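Long-range contact in putative cytochrome P450 YjiB (Bacillus subtilis subsp. subtilis, PDB 4RM4), which probably acts as a heme-dependent cytochrome P450 monooxygenase, inserting one oxygen atom of molecular oxygen into its substrates: residues E374-T379 with S391-M396. Numbering follows the deposited sequence.
Sequences ECVSIT and SFRVKM
Val376 and Ser377 both turn their backbone N-H groups onto the carbonyl of Arg393, a classic beta bulge in which one acceptor serves two successive donors. Val376 N lies 2.8 Å from Arg393 O, Ser377 N 3.3 Å from it. At Val376 the psi of -52° departs from the extended values of its neighbours, accommodating the extra residue, and its CB bond points toward the partner strand; CG2 meets Lys395 CB at 3.7 Å. Within the bulge, Arg393 N returns a bond to Ser377 O. On the face that carries Ser377, Arg393 and Ser391, Ser377 OG takes a bond from Arg393 NE at 3.1 Å, tilted 23° from the guanidinium plane, and a weak one from NH1, while Val376 CG1 lies over one guanidinium face. A water joins Ser377 OG to Ser391 OG. The two strands form the C-terminal beta hairpin of the P450 fold, and strand 128-130 completes a three-stranded antiparallel sheet, from which Glu128 forms a salt bridge with Arg393 NH2. An alanine at Arg393 would probably leave Glu128 without its cationic mate and Ser377 OG without its guanidinium donors. On the opposite face, Phe392 has CG anti to the backbone N (chi1 -176°); its CD1-CE1 side lies next to the neighbouring strand, where Cys375 SG comes obliquely to within 3.6 Å of CE1 and Ile378 CG2 reaches CD1 at 3.8 Å. Helix 226-257 packs against this apolar side through Met252, Tyr253 and Leu256. At the solvent-exposed end, Glu374 and Lys395 run side by side in a long salt bridge, OE1 to NZ 4.0 Å.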
loop_
_atom_site.group_PDB
_atom_site.type_symbol
_atom_site.label_atom_id
_atom_site.label_comp_id
_atom_site.label_asym_id
_atom_site.label_seq_id
_atom_site.Cartn_x
_atom_site.Cartn_y
_atom_site.Cartn_z
ATOM N N GLU A 374 4.348 5.556 24.085
ATOM C CA GLU A 374 3.677 4.357 24.565
ATOM C C GLU A 374 2.284 4.252 23.956
ATOM O O GLU A 374 1.589 5.255 23.791
ATOM C CB GLU A 374 3.597 4.344 26.095
ATOM C CG GLU A 374 2.651 3.289 26.653
ATOM C CD GLU A 374 2.719 3.165 28.167
ATOM O OE1 GLU A 374 1.767 2.612 28.761
ATOM O OE2 GLU A 374 3.723 3.611 28.760
ATOM N N CYS A 375 1.882 3.036 23.618
ATOM C CA CYS A 375 0.569 2.823 23.043
ATOM C C CYS A 375 -0.535 2.923 24.093
ATOM O O CYS A 375 -0.488 2.249 25.120
ATOM C CB CYS A 375 0.508 1.471 22.344
ATOM S SG CYS A 375 -0.998 1.217 21.379
ATOM N N VAL A 376 -1.526 3.767 23.822
ATOM C CA VAL A 376 -2.675 3.899 24.702
ATOM C C VAL A 376 -3.851 3.076 24.199
ATOM O O VAL A 376 -4.425 2.284 24.947
ATOM C CB VAL A 376 -3.099 5.370 24.870
ATOM C CG1 VAL A 376 -4.293 5.469 25.818
ATOM C CG2 VAL A 376 -1.927 6.200 25.387
ATOM N N SER A 377 -4.212 3.254 22.931
ATOM C CA SER A 377 -5.299 2.467 22.357
ATOM C C SER A 377 -5.248 2.438 20.837
ATOM O O SER A 377 -4.743 3.368 20.200
ATOM C CB SER A 377 -6.655 3.004 22.819
ATOM O OG SER A 377 -6.865 4.315 22.326
ATOM N N ILE A 378 -5.760 1.352 20.265
ATOM C CA ILE A 378 -5.949 1.281 18.824
ATOM C C ILE A 378 -7.391 0.952 18.455
ATOM O O ILE A 378 -8.139 0.364 19.240
ATOM C CB ILE A 378 -5.018 0.248 18.162
ATOM C CG1 ILE A 378 -5.202 -1.130 18.795
ATOM C CG2 ILE A 378 -3.579 0.704 18.235
ATOM C CD1 ILE A 378 -4.478 -2.237 18.044
ATOM N N THR A 379 -7.770 1.371 17.254
ATOM C CA THR A 379 -9.024 0.993 16.643
ATOM C C THR A 379 -8.664 0.475 15.267
ATOM O O THR A 379 -8.110 1.208 14.452
ATOM C CB THR A 379 -9.969 2.190 16.497
ATOM O OG1 THR A 379 -10.139 2.814 17.776
ATOM C CG2 THR A 379 -11.327 1.731 15.969
ATOM N N SER A 391 -7.285 4.492 14.117
ATOM C CA SER A 391 -6.734 5.403 15.110
ATOM C C SER A 391 -5.675 4.673 15.910
ATOM O O SER A 391 -5.779 3.468 16.124
ATOM C CB SER A 391 -7.826 5.943 16.040
ATOM O OG SER A 391 -8.349 4.906 16.839
ATOM N N PHE A 392 -4.669 5.426 16.341
ATOM C CA PHE A 392 -3.507 4.896 17.044
ATOM C C PHE A 392 -3.069 5.969 18.050
ATOM O O PHE A 392 -2.267 6.867 17.747
ATOM C CB PHE A 392 -2.409 4.557 16.019
ATOM C CG PHE A 392 -1.183 3.903 16.596
ATOM C CD1 PHE A 392 -1.087 3.609 17.949
ATOM C CD2 PHE A 392 -0.117 3.582 15.767
ATOM C CE1 PHE A 392 0.053 3.020 18.470
ATOM C CE2 PHE A 392 1.033 2.982 16.275
ATOM C CZ PHE A 392 1.117 2.704 17.631
ATOM N N ARG A 393 -3.612 5.878 19.259
ATOM C CA ARG A 393 -3.375 6.913 20.252
ATOM C C ARG A 393 -2.177 6.558 21.109
ATOM O O ARG A 393 -2.121 5.473 21.678
ATOM C CB ARG A 393 -4.619 7.150 21.106
ATOM C CG ARG A 393 -5.757 7.809 20.322
ATOM C CD ARG A 393 -6.819 8.389 21.239
ATOM N NE ARG A 393 -7.237 7.423 22.246
ATOM C CZ ARG A 393 -7.340 7.691 23.543
ATOM N NH1 ARG A 393 -7.727 6.744 24.384
ATOM N NH2 ARG A 393 -7.064 8.906 23.996
ATOM N N VAL A 394 -1.217 7.473 21.156
ATOM C CA VAL A 394 0.012 7.265 21.915
ATOM C C VAL A 394 0.217 8.386 22.927
ATOM O O VAL A 394 -0.337 9.479 22.788
ATOM C CB VAL A 394 1.270 7.149 20.998
ATOM C CG1 VAL A 394 1.070 6.072 19.951
ATOM C CG2 VAL A 394 1.614 8.496 20.348
ATOM N N LYS A 395 1.007 8.102 23.956
ATOM C CA LYS A 395 1.326 9.107 24.966
ATOM C C LYS A 395 2.831 9.195 25.175
ATOM O O LYS A 395 3.569 8.246 24.888
ATOM C CB LYS A 395 0.633 8.779 26.293
ATOM C CG LYS A 395 1.225 7.582 27.013
ATOM C CD LYS A 395 1.260 7.794 28.523
ATOM C CE LYS A 395 -0.061 7.419 29.164
ATOM N NZ LYS A 395 -0.341 5.959 29.042
ATOM N N MET A 396 3.282 10.347 25.660
ATOM C CA MET A 396 4.683 10.555 25.981
ATOM C C MET A 396 4.983 9.963 27.353
ATOM O O MET A 396 6.103 9.578 27.661
ATOM C CB MET A 396 5.014 12.049 25.983
ATOM C CG MET A 396 4.544 12.813 24.751
ATOM S SD MET A 396 5.326 12.279 23.217
ATOM C CE MET A 396 4.255 10.936 22.719
ATOM O OXT MET A 396 4.094 9.853 28.195
HETATM O O HOH W 1 -7.983 4.137 19.618
#